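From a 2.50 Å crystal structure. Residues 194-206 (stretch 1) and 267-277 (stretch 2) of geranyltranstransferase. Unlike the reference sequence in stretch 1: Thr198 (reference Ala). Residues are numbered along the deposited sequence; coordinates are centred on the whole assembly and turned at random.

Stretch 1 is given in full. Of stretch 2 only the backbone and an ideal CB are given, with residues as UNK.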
# COMPACT_ATOMS: atom_id res chain seq x y z
N ASN A 194 -9.22 10.55 20.84
CA ASN A 194 -9.64 9.64 21.91
C ASN A 194 -11.02 10.00 22.47
O ASN A 194 -11.26 9.90 23.67
CB ASN A 194 -8.59 9.60 23.02
CG ASN A 194 -8.85 8.52 24.04
OD1 ASN A 194 -8.65 8.72 25.24
ND2 ASN A 194 -9.33 7.36 23.57
N VAL A 195 -11.93 10.41 21.60
CA VAL A 195 -13.30 10.72 22.00
C VAL A 195 -14.12 9.46 22.32
O VAL A 195 -13.74 8.33 21.98
CB VAL A 195 -14.02 11.62 20.98
CG1 VAL A 195 -13.41 13.01 20.98
CG2 VAL A 195 -14.01 11.01 19.57
N ASP A 196 -15.24 9.67 23.01
CA ASP A 196 -16.05 8.56 23.51
C ASP A 196 -16.86 7.87 22.40
O ASP A 196 -17.14 8.47 21.35
CB ASP A 196 -16.93 9.02 24.70
CG ASP A 196 -18.15 9.82 24.27
OD1 ASP A 196 -18.03 10.72 23.39
OD2 ASP A 196 -19.28 9.63 24.77
N ASP A 197 -17.21 6.61 22.65
CA ASP A 197 -17.95 5.76 21.69
C ASP A 197 -19.15 6.42 21.03
O ASP A 197 -19.29 6.37 19.81
CB ASP A 197 -18.37 4.46 22.36
CG ASP A 197 -17.19 3.55 22.65
OD1 ASP A 197 -16.46 3.20 21.71
OD2 ASP A 197 -16.90 3.16 23.79
N THR A 198 -19.99 7.08 21.82
CA THR A 198 -21.19 7.68 21.26
C THR A 198 -20.92 8.91 20.41
O THR A 198 -21.63 9.11 19.43
CB THR A 198 -22.38 7.84 22.31
OG1 THR A 198 -22.95 9.16 22.25
CG2 THR A 198 -21.93 7.67 23.76
N THR A 199 -19.88 9.70 20.73
CA THR A 199 -19.41 10.76 19.81
C THR A 199 -18.85 10.17 18.51
O THR A 199 -19.06 10.73 17.42
CB THR A 199 -18.34 11.69 20.46
OG1 THR A 199 -18.88 12.31 21.63
CG2 THR A 199 -18.02 12.89 19.55
N LYS A 200 -18.14 9.06 18.62
CA LYS A 200 -17.64 8.32 17.46
C LYS A 200 -18.78 7.89 16.53
O LYS A 200 -18.69 8.06 15.31
CB LYS A 200 -16.81 7.11 17.89
CG LYS A 200 -15.37 7.43 18.21
CD LYS A 200 -14.63 6.19 18.68
CE LYS A 200 -13.27 6.53 19.25
NZ LYS A 200 -12.54 5.30 19.69
N GLU A 201 -19.85 7.34 17.11
CA GLU A 201 -21.03 6.95 16.34
C GLU A 201 -21.60 8.08 15.51
O GLU A 201 -21.95 7.88 14.35
CB GLU A 201 -22.14 6.42 17.25
CG GLU A 201 -23.46 6.16 16.52
CD GLU A 201 -24.40 7.36 16.47
OE1 GLU A 201 -24.66 7.98 17.54
OE2 GLU A 201 -24.90 7.69 15.35
N HIS A 202 -21.73 9.26 16.10
CA HIS A 202 -22.31 10.39 15.39
C HIS A 202 -21.37 10.90 14.32
O HIS A 202 -21.82 11.37 13.26
CB HIS A 202 -22.68 11.52 16.35
CG HIS A 202 -23.75 11.15 17.33
ND1 HIS A 202 -23.49 10.90 18.66
CD2 HIS A 202 -25.08 10.98 17.17
CE1 HIS A 202 -24.62 10.59 19.28
NE2 HIS A 202 -25.60 10.63 18.40
N LEU A 203 -20.07 10.82 14.58
CA LEU A 203 -19.10 11.32 13.62
C LEU A 203 -19.07 10.40 12.41
O LEU A 203 -18.94 10.85 11.27
CB LEU A 203 -17.72 11.45 14.26
CG LEU A 203 -17.56 12.69 15.15
CD1 LEU A 203 -16.40 12.51 16.12
CD2 LEU A 203 -17.39 13.95 14.30
N GLU A 204 -19.24 9.11 12.69
CA GLU A 204 -19.38 8.08 11.66
C GLU A 204 -20.53 8.34 10.68
O GLU A 204 -20.27 8.54 9.48
CB GLU A 204 -19.52 6.70 12.29
CG GLU A 204 -18.27 5.85 12.21
CD GLU A 204 -18.46 4.62 11.35
OE1 GLU A 204 -18.77 4.79 10.13
OE2 GLU A 204 -18.30 3.48 11.90
N SER A 205 -21.77 8.35 11.17
CA SER A 205 -22.91 8.70 10.31
C SER A 205 -22.68 10.01 9.62
O SER A 205 -22.92 10.13 8.41
CB SER A 205 -24.24 8.78 11.06
OG SER A 205 -24.38 7.72 11.97
N TYR A 206 -22.20 11.00 10.37
CA TYR A 206 -21.93 12.28 9.75
C TYR A 206 -21.06 12.07 8.53
O TYR A 206 -21.38 12.57 7.45
CB TYR A 206 -21.28 13.26 10.74
CG TYR A 206 -20.54 14.40 10.05
CD1 TYR A 206 -19.17 14.33 9.81
CD2 TYR A 206 -21.22 15.54 9.63
CE1 TYR A 206 -18.49 15.38 9.17
CE2 TYR A 206 -20.56 16.58 8.99
CZ TYR A 206 -19.20 16.50 8.78
OH TYR A 206 -18.55 17.53 8.15
N UNK A 267 -28.10 16.90 10.95
CA UNK A 267 -28.77 16.27 12.08
C UNK A 267 -27.72 15.71 13.01
O UNK A 267 -27.70 16.03 14.19
CB UNK A 267 -29.73 15.17 11.62
N UNK A 268 -26.82 14.90 12.46
CA UNK A 268 -25.82 14.15 13.24
C UNK A 268 -24.88 15.04 14.07
O UNK A 268 -24.55 14.71 15.22
CB UNK A 268 -24.98 13.29 12.29
N UNK A 269 -24.47 16.15 13.49
CA UNK A 269 -23.71 17.17 14.20
C UNK A 269 -24.44 17.71 15.44
O UNK A 269 -23.82 17.82 16.50
CB UNK A 269 -23.39 18.32 13.25
N UNK A 270 -25.74 18.00 15.32
CA UNK A 270 -26.51 18.51 16.47
C UNK A 270 -26.64 17.50 17.61
O UNK A 270 -27.05 17.86 18.72
CB UNK A 270 -27.91 18.93 16.01
N UNK A 271 -26.28 16.25 17.36
CA UNK A 271 -26.30 15.25 18.42
C UNK A 271 -24.95 15.07 19.12
O UNK A 271 -24.85 14.33 20.11
CB UNK A 271 -26.75 13.91 17.84
N UNK A 272 -23.92 15.74 18.61
CA UNK A 272 -22.61 15.69 19.25
C UNK A 272 -22.63 16.54 20.51
O UNK A 272 -23.12 17.67 20.49
CB UNK A 272 -21.51 16.17 18.29
N UNK A 273 -22.13 15.99 21.62
CA UNK A 273 -22.20 16.66 22.92
C UNK A 273 -21.51 18.05 22.91
O UNK A 273 -20.53 18.28 22.20
CB UNK A 273 -21.56 15.77 23.99
N UNK A 274 -22.07 18.96 23.71
CA UNK A 274 -21.87 20.40 23.52
C UNK A 274 -20.46 20.95 23.76
O UNK A 274 -20.14 22.07 23.33
CB UNK A 274 -22.83 21.14 24.45
N UNK A 275 -19.61 20.16 24.42
CA UNK A 275 -18.20 20.51 24.63
C UNK A 275 -17.39 20.55 23.34
O UNK A 275 -16.30 21.13 23.32
CB UNK A 275 -17.56 19.51 25.60
N UNK A 276 -17.92 19.95 22.28
CA UNK A 276 -17.31 20.03 20.94
C UNK A 276 -18.08 21.03 20.09
O UNK A 276 -19.29 20.94 19.96
CB UNK A 276 -17.29 18.66 20.26
N UNK A 277 -17.35 21.98 19.51
CA UNK A 277 -17.88 22.98 18.60
C UNK A 277 -17.75 22.54 17.13
O UNK A 277 -16.64 22.42 16.60
CB UNK A 277 -17.16 24.31 18.82

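Position 267 is helical, and its CB has nothing of stretch 1 within 5.5 Å. Almost any helix-compatible side chain would suit. It is Asp267.

Position 268 points toward stretch 1. Its ideal CB lies 3.8 Å from His202 O and 4.0 Å from Tyr206 CB, so a bulky branch at CB would be crowded. The His202 ring and Ser205 lie nearby, but so does the acid of Glu201. A slim, flexible chain, polar or apolar, would fit. The residue is Glu268, which has the largest contact area of stretch 2. Glu268 CB packs 4.1 Å from Tyr206 CB, and Glu268 OE1 comes 3.5 Å from Ser205 CB. Glu268 OE1 also sits 3.7 Å from Glu201 OE2, a pairing of like charges.

Position 269 is helical, with CB directed sideways, 5.1 Å from Tyr206 CD2. A Leu, Met or Ile could reach the ring. It is Leu269. Leu269 CD2 lies over a face of the Tyr206 ring, 3.6 Å from Tyr206 CD2, in a CH-pi contact.

Position 270 is out of reach, so many residues would do. It is Thr270.

Position 271 points CB toward His202, and the 3.4 Å from ideal CB to His202 CD2 is tight. Branching at CB would be awkward; a small residue, or a chain that turns outward, would suit. It is Gln271. Gln271 CB stays 3.5 Å from His202 CD2 while the side-chain end leads away. Its backbone O lies over one face of the His202 ring.

Position 272 has extended backbone angles and a sideways CB, 5.0 Å from Thr199 CG2. Methyl and methylene groups of Thr199, His202 and Leu203 offer an apolar surface. Ile, Leu, Val or Met would suit. Ile272 takes the place: Ile272 CG1 is 3.9 Å from His202 CB, and Ile272 CD1 is 3.9 Å from Leu203 CD2.

Position 273 opens a type I turn. Asp, Asn or Ser could accept from a turn amide. Asp273 OD1 accepts from the backbone N of position 275 at 3.0 Å.

Position 274, within the turn, faces open space and suits polar residues. It is Glu274.

Position 275 points toward stretch 1 but stays clear of it. A polar residue would serve; it is Gln275.

Position 276 closes the turn and points toward stretch 1, though CB itself touches nothing. A long or aromatic side chain could span the gap to Val195 and Thr199. Phe276 does so: Phe276 CZ is 3.7 Å from Val195 CG1, and Phe276 CE2 is 3.8 Å from Thr199 OG1.

Position 277 is out of reach and permissive. It is Asn277.

Stretch 2 267-277: DELTQIDEQFN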
# COMPACT_ATOMS: atom_id res chain seq x y z
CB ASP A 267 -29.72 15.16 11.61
CG ASP A 267 -30.79 14.82 12.63
OD1 ASP A 267 -31.53 13.83 12.42
OD2 ASP A 267 -30.96 15.47 13.67
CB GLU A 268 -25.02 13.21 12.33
CG GLU A 268 -25.73 11.89 12.05
CD GLU A 268 -26.02 11.07 13.30
OE1 GLU A 268 -26.76 10.05 13.21
OE2 GLU A 268 -25.51 11.45 14.39
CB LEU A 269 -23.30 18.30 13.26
CG LEU A 269 -22.32 17.91 12.16
CD1 LEU A 269 -22.01 19.09 11.27
CD2 LEU A 269 -21.03 17.30 12.71
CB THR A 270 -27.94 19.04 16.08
OG1 THR A 270 -28.84 17.94 15.91
CG2 THR A 270 -27.95 19.77 14.73
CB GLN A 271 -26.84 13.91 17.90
CG GLN A 271 -28.33 13.67 18.19
CD GLN A 271 -29.20 14.90 17.94
OE1 GLN A 271 -29.35 15.33 16.79
NE2 GLN A 271 -29.75 15.48 19.01
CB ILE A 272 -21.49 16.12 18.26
CG1 ILE A 272 -21.10 14.94 17.37
CG2 ILE A 272 -20.26 16.63 19.01
CD1 ILE A 272 -20.58 15.33 16.01
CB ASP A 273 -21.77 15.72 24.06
CG ASP A 273 -20.61 16.24 24.90
OD1 ASP A 273 -20.59 17.44 25.28
OD2 ASP A 273 -19.69 15.48 25.28
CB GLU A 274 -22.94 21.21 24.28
CG GLU A 274 -22.65 21.47 25.76
CD GLU A 274 -22.97 22.91 26.17
OE1 GLU A 274 -24.16 23.19 26.51
OE2 GLU A 274 -22.05 23.76 26.13
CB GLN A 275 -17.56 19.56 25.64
CG GLN A 275 -16.77 18.43 25.02
CD GLN A 275 -16.38 17.37 26.02
OE1 GLN A 275 -17.24 16.74 26.62
NE2 GLN A 275 -15.08 17.17 26.21
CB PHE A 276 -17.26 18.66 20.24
CG PHE A 276 -16.66 17.56 21.07
CD1 PHE A 276 -15.33 17.63 21.49
CD2 PHE A 276 -17.42 16.46 21.44
CE1 PHE A 276 -14.76 16.61 22.27
CE2 PHE A 276 -16.87 15.44 22.22
CZ PHE A 276 -15.53 15.52 22.64
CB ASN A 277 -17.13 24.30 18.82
CG ASN A 277 -17.78 25.48 18.12
OD1 ASN A 277 -18.26 26.40 18.76
ND2 ASN A 277 -17.77 25.47 16.78
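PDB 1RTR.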